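Local coordinates for flagellar regulatory protein C (Vibrio cholerae, PDB 4QHS) that probably couples ATP hydrolysis by its AAA+ domain to activation of sigma-54-dependent transcription of flagellar genes, at residues L27-A31 with F181-P186; F87-A93 with V138-S143; N239-R243 with Q254-I258. All coordinates share one frame; numbering follows the deposited sequence.

The chain enters with helix 23-35, whose 27-31 part belongs to contact 1. It then builds most of the nucleotide-binding core before 181-186 returns to that helix, closing a loop of about 150 residues. Contact 2 nests inside this loop. It joins 87-93, which ends with the start of the GAFTGA motif, to 138-143, the end of one strand and the turn of a beta hairpin. Contact 3 follows in series and closes a short loop in the lid domain, between helix 233-247 and the segment after it. None touch. Contacts 1 and 3 both face neighbouring subunits: 27-31 and 181-186 meet the lid helix of one copy, and Arg243 and His257 meet Phe181 and Pro182 of another.

Contact 1: L27-A31 with F181-P186; sequences LLALA and FPLTWP
Leu27 reaches from helix 23-35 onto Leu183 and Trp185. Strand 182-184 is an edge of the five-stranded parallel sheet, whose 2-3-4-1-5 strand order is that of the AAA+ fold. The 27-31 part of the helix and strand 182-184 run nearly antiparallel (162°), their axes 9.5 Å apart at closest approach. The contact is apolar and has no hydrogen bond across it.

Leu27 loses the most surface. Its CG lies 3.6 Å from CE3 of Trp185, and its CB is equally near CZ3. CD1 turns to the strand and meets CB of Leu183 at 3.9 Å. CD2 lies beside the carbonyl O of Thr184, 3.8 Å away.

With chi1 at -163° the indole of Trp185 leaves beside its own carbonyl carbon and swings toward the helix. CD2 of Leu28 comes to the ring edge at CH2, 4.0 Å away. Pro186 CD lies over one ring face. NE1 makes a weak hydrogen bond to Ser49 O, in the P-loop.

Leu183 points its side chain at the helix. Its backbone bonds to Met42 and Leu44 of strand 41-44, and its side chain also touches Met54. Leu30 packs on Leu247, and Phe181 on Ile246, of a neighbouring subunit. The two methyls of Leu183 divide the helix between them: CD2 lies 3.8 Å from Leu30 CB, and CD1 lies 4.1 Å from Ala31 CA.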
# COMPACT_ATOMS: atom_id res chain seq x y z
N LEU A 27 2.47 27.20 -45.42
CA LEU A 27 2.40 27.28 -44.00
C LEU A 27 2.80 28.64 -43.54
O LEU A 27 2.12 29.24 -42.76
CB LEU A 27 3.36 26.29 -43.39
CG LEU A 27 2.85 25.07 -42.69
CD1 LEU A 27 1.64 25.39 -41.91
CD2 LEU A 27 2.56 24.06 -43.71
N LEU A 28 3.94 29.10 -44.02
CA LEU A 28 4.46 30.41 -43.61
C LEU A 28 3.51 31.55 -43.95
O LEU A 28 3.39 32.50 -43.18
CB LEU A 28 5.83 30.68 -44.24
CG LEU A 28 7.06 30.18 -43.46
CD1 LEU A 28 6.79 30.14 -41.96
CD2 LEU A 28 7.52 28.83 -43.96
N ALA A 29 2.83 31.47 -45.09
CA ALA A 29 1.80 32.46 -45.44
C ALA A 29 0.62 32.41 -44.46
O ALA A 29 0.03 33.44 -44.14
CB ALA A 29 1.31 32.24 -46.84
N LEU A 30 0.28 31.22 -43.97
CA LEU A 30 -0.77 31.13 -42.94
C LEU A 30 -0.24 31.76 -41.66
O LEU A 30 -0.92 32.55 -40.98
CB LEU A 30 -1.18 29.68 -42.69
CG LEU A 30 -2.46 29.12 -43.35
CD1 LEU A 30 -3.13 30.14 -44.19
CD2 LEU A 30 -2.17 27.89 -44.17
N ALA A 31 1.00 31.41 -41.33
CA ALA A 31 1.64 31.96 -40.16
C ALA A 31 1.63 33.50 -40.21
O ALA A 31 1.22 34.14 -39.23
CB ALA A 31 3.06 31.43 -40.06
N PHE A 181 -6.40 28.16 -34.45
CA PHE A 181 -5.59 28.27 -35.64
C PHE A 181 -4.41 27.32 -35.68
O PHE A 181 -3.29 27.70 -35.50
CB PHE A 181 -5.12 29.70 -35.80
CG PHE A 181 -4.78 30.08 -37.19
CD1 PHE A 181 -5.75 30.43 -38.06
CD2 PHE A 181 -3.49 30.10 -37.61
CE1 PHE A 181 -5.45 30.76 -39.32
CE2 PHE A 181 -3.18 30.44 -38.88
CZ PHE A 181 -4.17 30.78 -39.73
N PRO A 182 -4.67 26.06 -35.94
CA PRO A 182 -3.62 25.08 -35.96
C PRO A 182 -2.84 25.07 -37.24
O PRO A 182 -3.39 25.24 -38.30
CB PRO A 182 -4.37 23.78 -35.79
CG PRO A 182 -5.69 24.09 -36.10
CD PRO A 182 -5.95 25.43 -35.70
N LEU A 183 -1.55 24.88 -37.13
CA LEU A 183 -0.68 24.76 -38.26
C LEU A 183 0.08 23.47 -38.14
O LEU A 183 0.81 23.25 -37.22
CB LEU A 183 0.27 25.93 -38.31
CG LEU A 183 -0.40 27.29 -38.43
CD1 LEU A 183 0.59 28.35 -38.42
CD2 LEU A 183 -1.13 27.33 -39.70
N THR A 184 -0.11 22.61 -39.11
CA THR A 184 0.52 21.33 -39.07
C THR A 184 1.79 21.31 -39.92
O THR A 184 1.75 21.33 -41.12
CB THR A 184 -0.43 20.23 -39.48
OG1 THR A 184 -1.54 20.20 -38.59
CG2 THR A 184 0.25 18.92 -39.42
N TRP A 185 2.91 21.26 -39.24
CA TRP A 185 4.21 21.29 -39.84
C TRP A 185 4.66 19.88 -40.18
O TRP A 185 5.17 19.18 -39.34
CB TRP A 185 5.15 21.89 -38.82
CG TRP A 185 6.36 22.34 -39.35
CD1 TRP A 185 7.56 21.77 -39.19
CD2 TRP A 185 6.57 23.49 -40.14
NE1 TRP A 185 8.51 22.47 -39.85
CE2 TRP A 185 7.92 23.54 -40.45
CE3 TRP A 185 5.73 24.48 -40.64
CZ2 TRP A 185 8.46 24.54 -41.22
CZ3 TRP A 185 6.27 25.46 -41.40
CH2 TRP A 185 7.61 25.49 -41.68
N PRO A 186 4.48 19.46 -41.42
CA PRO A 186 4.68 18.08 -41.83
C PRO A 186 6.07 17.50 -41.62
O PRO A 186 7.04 18.19 -41.42
CB PRO A 186 4.38 18.14 -43.31
CG PRO A 186 4.85 19.47 -43.71
CD PRO A 186 4.81 20.37 -42.52

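Contact 2: F87-A93 with V138-S143; sequences FGYEKGA and VERLGS
Tyr89 and Leu141 form a single beta bridge in the parallel sense. Leu141 N donates to Gly88 O at 2.7 Å, an almost straight bond (170°). Glu90 N donates to Leu141 O at 2.8 Å. So Leu141 is gripped through both its N-H and its carbonyl. A CA-H...O contact extends the pairing, with Arg140 CA 3.4 Å from Phe87 O. Each segment then turns away through a type II beta turn, Glu90 to Ala93 and Arg140 to Ser143.

One salt bridge spans the contact. Arg140 NH1 donates to Glu90 OE2 at 3.1 Å and comes from above the carboxylate plane. The two side chains cross at about a right angle, yet their flat groups lie only 23° apart. Glu90 bends at chi2 (-68°), which folds its carboxylate back to the arginine. Arg140 NE has a second acid partner, Glu106, so the guanidinium is held by two carboxylates.

Apolar contacts flank the bridge. Val138 CG2 meets the ring edge of Phe87 at CD1, 3.5 Å away. CB of Tyr89 touches CB of Leu141 at 3.6 Å, and CB of Ala93 lies 4.0 Å from the same Leu141 atom.

Segment 87-93 ends with the first two residues of the GAFTGA motif, which contacts sigma-54 in this family. Segment 138-143 belongs to the presensor-1 hairpin. Phe87 packs on Leu125, Lys128 and Val132 of helix 123-135. Leu141 fits between that helix and helix 82-87, and Tyr89 makes a backbone hydrogen bond with Cys101 of strand 101-102.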
# COMPACT_ATOMS: atom_id res chain seq x y z
N PHE A 87 4.10 29.16 -13.37
CA PHE A 87 3.33 30.09 -12.57
C PHE A 87 4.16 30.86 -11.56
O PHE A 87 3.73 31.90 -11.06
CB PHE A 87 2.20 29.35 -11.85
CG PHE A 87 1.21 28.76 -12.79
CD1 PHE A 87 0.22 29.55 -13.35
CD2 PHE A 87 1.28 27.44 -13.16
CE1 PHE A 87 -0.69 29.02 -14.24
CE2 PHE A 87 0.37 26.90 -14.06
CZ PHE A 87 -0.62 27.69 -14.60
N GLY A 88 5.35 30.36 -11.25
CA GLY A 88 6.17 30.98 -10.25
C GLY A 88 5.61 30.61 -8.89
O GLY A 88 4.58 29.95 -8.81
N TYR A 89 6.26 31.06 -7.83
CA TYR A 89 5.87 30.66 -6.49
C TYR A 89 6.40 31.64 -5.45
O TYR A 89 7.30 32.44 -5.72
CB TYR A 89 6.38 29.25 -6.18
CG TYR A 89 7.85 29.04 -6.48
CD1 TYR A 89 8.26 28.65 -7.76
CD2 TYR A 89 8.83 29.22 -5.51
CE1 TYR A 89 9.60 28.46 -8.05
CE2 TYR A 89 10.17 29.03 -5.79
CZ TYR A 89 10.55 28.65 -7.07
OH TYR A 89 11.88 28.44 -7.36
N GLU A 90 5.81 31.56 -4.27
CA GLU A 90 6.29 32.32 -3.14
C GLU A 90 7.09 31.40 -2.24
O GLU A 90 6.98 30.17 -2.33
CB GLU A 90 5.11 32.97 -2.40
CG GLU A 90 4.35 33.97 -3.28
CD GLU A 90 5.17 35.22 -3.61
OE1 GLU A 90 6.04 35.62 -2.81
OE2 GLU A 90 4.93 35.83 -4.68
N LYS A 91 7.95 32.00 -1.42
CA LYS A 91 8.79 31.23 -0.52
C LYS A 91 7.89 30.33 0.30
O LYS A 91 6.85 30.77 0.78
CB LYS A 91 9.63 32.16 0.36
CG LYS A 91 10.60 31.44 1.29
CD LYS A 91 11.47 32.43 2.09
CE LYS A 91 12.47 31.68 2.97
NZ LYS A 91 13.27 32.57 3.86
N GLY A 92 8.24 29.05 0.39
CA GLY A 92 7.47 28.10 1.17
C GLY A 92 6.28 27.45 0.45
O GLY A 92 5.57 26.67 1.05
N ALA A 93 6.06 27.74 -0.82
CA ALA A 93 4.90 27.20 -1.50
C ALA A 93 4.89 25.69 -1.59
O ALA A 93 3.88 25.07 -1.54
CB ALA A 93 4.74 27.79 -2.86
N VAL A 138 -2.56 35.69 -13.73
CA VAL A 138 -1.87 34.57 -13.17
C VAL A 138 -1.59 34.76 -11.70
O VAL A 138 -1.58 35.85 -11.21
CB VAL A 138 -0.60 34.25 -13.93
CG1 VAL A 138 0.33 35.40 -13.88
CG2 VAL A 138 0.04 33.05 -13.38
N GLU A 139 -1.39 33.67 -11.01
CA GLU A 139 -1.11 33.68 -9.60
C GLU A 139 0.05 32.79 -9.37
O GLU A 139 0.13 31.76 -9.95
CB GLU A 139 -2.27 33.09 -8.86
CG GLU A 139 -3.07 34.06 -8.15
CD GLU A 139 -4.52 33.83 -8.36
OE1 GLU A 139 -4.91 33.55 -9.51
OE2 GLU A 139 -5.28 33.93 -7.38
N ARG A 140 0.93 33.18 -8.49
CA ARG A 140 2.07 32.36 -8.18
C ARG A 140 1.65 31.28 -7.22
O ARG A 140 0.70 31.46 -6.49
CB ARG A 140 3.16 33.20 -7.55
CG ARG A 140 4.01 33.98 -8.52
CD ARG A 140 4.89 34.90 -7.78
NE ARG A 140 5.67 35.75 -8.63
CZ ARG A 140 6.60 36.57 -8.20
NH1 ARG A 140 6.85 36.64 -6.92
NH2 ARG A 140 7.27 37.32 -9.02
N LEU A 141 2.37 30.17 -7.21
CA LEU A 141 2.10 29.11 -6.24
C LEU A 141 2.26 29.66 -4.83
O LEU A 141 3.24 30.36 -4.54
CB LEU A 141 3.03 27.91 -6.45
CG LEU A 141 2.89 27.04 -7.71
CD1 LEU A 141 3.85 25.85 -7.63
CD2 LEU A 141 1.48 26.55 -7.91
N GLY A 142 1.30 29.35 -3.97
CA GLY A 142 1.35 29.76 -2.58
C GLY A 142 1.08 31.24 -2.40
O GLY A 142 1.59 31.85 -1.47
N SER A 143 0.29 31.81 -3.31
CA SER A 143 -0.10 33.22 -3.21
C SER A 143 -1.53 33.39 -3.71
O SER A 143 -2.01 32.60 -4.52
CB SER A 143 0.84 34.11 -4.02
OG SER A 143 0.22 35.35 -4.34

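Contact 3: N239-R243 with Q254-I258; sequences NVVQR and QSEHI
A water joins Val240 to Ser255. It donates to Val240 O at 2.8 Å and accepts from Ser255 N at 3.1 Å. This ties helix 233-247 of the AAA+ lid domain to the irregular segment that follows it in the chain.

Val240 is the apolar centre. Its CG1 meets Gln254 CG at 3.7 Å. CG1 and CG2 are each 3.9 Å from Glu256 OE2. This contact buries that oxygen, and it has no partner in the model. Such burial could raise the acid's pKa, though Arg243 NH1, 5.9 Å from Glu256 OE2, would act the other way. Leu225 and Trp230 also touch the valine, and Tyr228 and Trp230 touch Glu256.

Arg243, one turn further along, lies beside Ser255, its CD 4.0 Å from Ser255 CB. A bend at chi3 (-61°) turns the guanidinium back along the helix, so that Asn239 O lies over the centre of one face. Arg243 NH1 lies 3.1 Å from Ser255 O. NH2 hydrogen-bonds to Asn179 O of a neighbouring subunit, and NE bonds weakly to Val180 O of the same copy. Asn239 ND2 bonds there to Tyr176 O. The helix therefore lines a subunit interface of the heptamer.

His257 follows a cis peptide bond and is poorly ordered, so its place is less certain. It comes to the guanidinium face away from Asn239 O, with CD2 4.2 Å from Arg243 NE.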
# COMPACT_ATOMS: atom_id res chain seq x y z
N ASN A 239 22.02 15.41 -37.16
CA ASN A 239 23.03 14.43 -36.86
C ASN A 239 23.86 14.04 -38.06
O ASN A 239 25.06 13.99 -37.96
CB ASN A 239 22.40 13.18 -36.26
CG ASN A 239 22.34 13.21 -34.78
OD1 ASN A 239 22.57 14.23 -34.17
ND2 ASN A 239 22.01 12.10 -34.19
N VAL A 240 23.22 13.75 -39.17
CA VAL A 240 23.90 13.24 -40.32
C VAL A 240 24.84 14.30 -40.87
O VAL A 240 25.96 14.03 -41.21
CB VAL A 240 22.88 12.81 -41.36
CG1 VAL A 240 23.52 12.56 -42.67
CG2 VAL A 240 22.14 11.61 -40.90
N VAL A 241 24.37 15.52 -40.92
CA VAL A 241 25.17 16.59 -41.44
C VAL A 241 26.38 16.86 -40.60
O VAL A 241 27.44 17.02 -41.10
CB VAL A 241 24.36 17.85 -41.57
CG1 VAL A 241 25.24 18.95 -42.01
CG2 VAL A 241 23.28 17.65 -42.55
N GLN A 242 26.20 16.91 -39.30
CA GLN A 242 27.30 17.11 -38.38
C GLN A 242 28.31 15.99 -38.47
O GLN A 242 29.48 16.22 -38.47
CB GLN A 242 26.78 17.17 -36.96
CG GLN A 242 26.93 18.48 -36.31
CD GLN A 242 26.53 18.45 -34.86
OE1 GLN A 242 25.42 18.80 -34.53
NE2 GLN A 242 27.43 18.04 -33.99
N ARG A 243 27.82 14.77 -38.53
CA ARG A 243 28.67 13.63 -38.72
C ARG A 243 29.44 13.78 -40.01
O ARG A 243 30.62 13.52 -40.07
CB ARG A 243 27.82 12.36 -38.76
CG ARG A 243 28.56 11.09 -38.82
CD ARG A 243 27.63 9.95 -39.00
NE ARG A 243 26.71 9.85 -37.89
CZ ARG A 243 25.40 9.88 -37.98
NH1 ARG A 243 24.81 10.00 -39.14
NH2 ARG A 243 24.67 9.80 -36.91
N GLN A 254 28.41 9.86 -46.66
CA GLN A 254 28.13 10.05 -45.26
C GLN A 254 27.04 9.06 -44.79
O GLN A 254 26.32 8.49 -45.61
CB GLN A 254 27.73 11.49 -45.01
CG GLN A 254 26.23 11.71 -45.04
CD GLN A 254 25.64 11.48 -46.40
OE1 GLN A 254 24.77 10.63 -46.57
NE2 GLN A 254 26.08 12.27 -47.37
N SER A 255 26.93 8.86 -43.48
CA SER A 255 26.40 7.60 -42.96
C SER A 255 24.96 7.63 -42.46
O SER A 255 24.51 8.61 -41.86
CB SER A 255 27.31 7.11 -41.83
OG SER A 255 28.65 7.00 -42.26
N GLU A 256 24.26 6.53 -42.70
CA GLU A 256 23.00 6.27 -42.00
C GLU A 256 22.52 4.80 -41.91
O GLU A 256 21.37 4.54 -42.23
CB GLU A 256 21.90 7.10 -42.66
CG GLU A 256 22.01 7.17 -44.14
CD GLU A 256 21.39 8.42 -44.70
OE1 GLU A 256 20.62 8.30 -45.68
OE2 GLU A 256 21.67 9.52 -44.17
N HIS A 257 23.34 3.85 -41.44
CA HIS A 257 24.73 4.01 -41.01
C HIS A 257 25.50 2.77 -41.49
O HIS A 257 25.14 1.65 -41.13
CB HIS A 257 24.82 4.17 -39.48
CG HIS A 257 26.19 4.52 -38.98
ND1 HIS A 257 27.19 3.58 -38.82
CD2 HIS A 257 26.72 5.70 -38.59
CE1 HIS A 257 28.28 4.18 -38.35
NE2 HIS A 257 28.02 5.46 -38.21
N ILE A 258 26.55 2.99 -42.30
CA ILE A 258 27.25 1.93 -43.05
C ILE A 258 26.18 1.18 -43.89
O ILE A 258 26.28 -0.02 -44.16
CB ILE A 258 28.13 1.00 -42.10
CG1 ILE A 258 29.48 0.66 -42.74
CG2 ILE A 258 27.40 -0.25 -41.55
CD1 ILE A 258 29.41 -0.32 -43.90
O HOH W 1 27.00 11.49 -41.92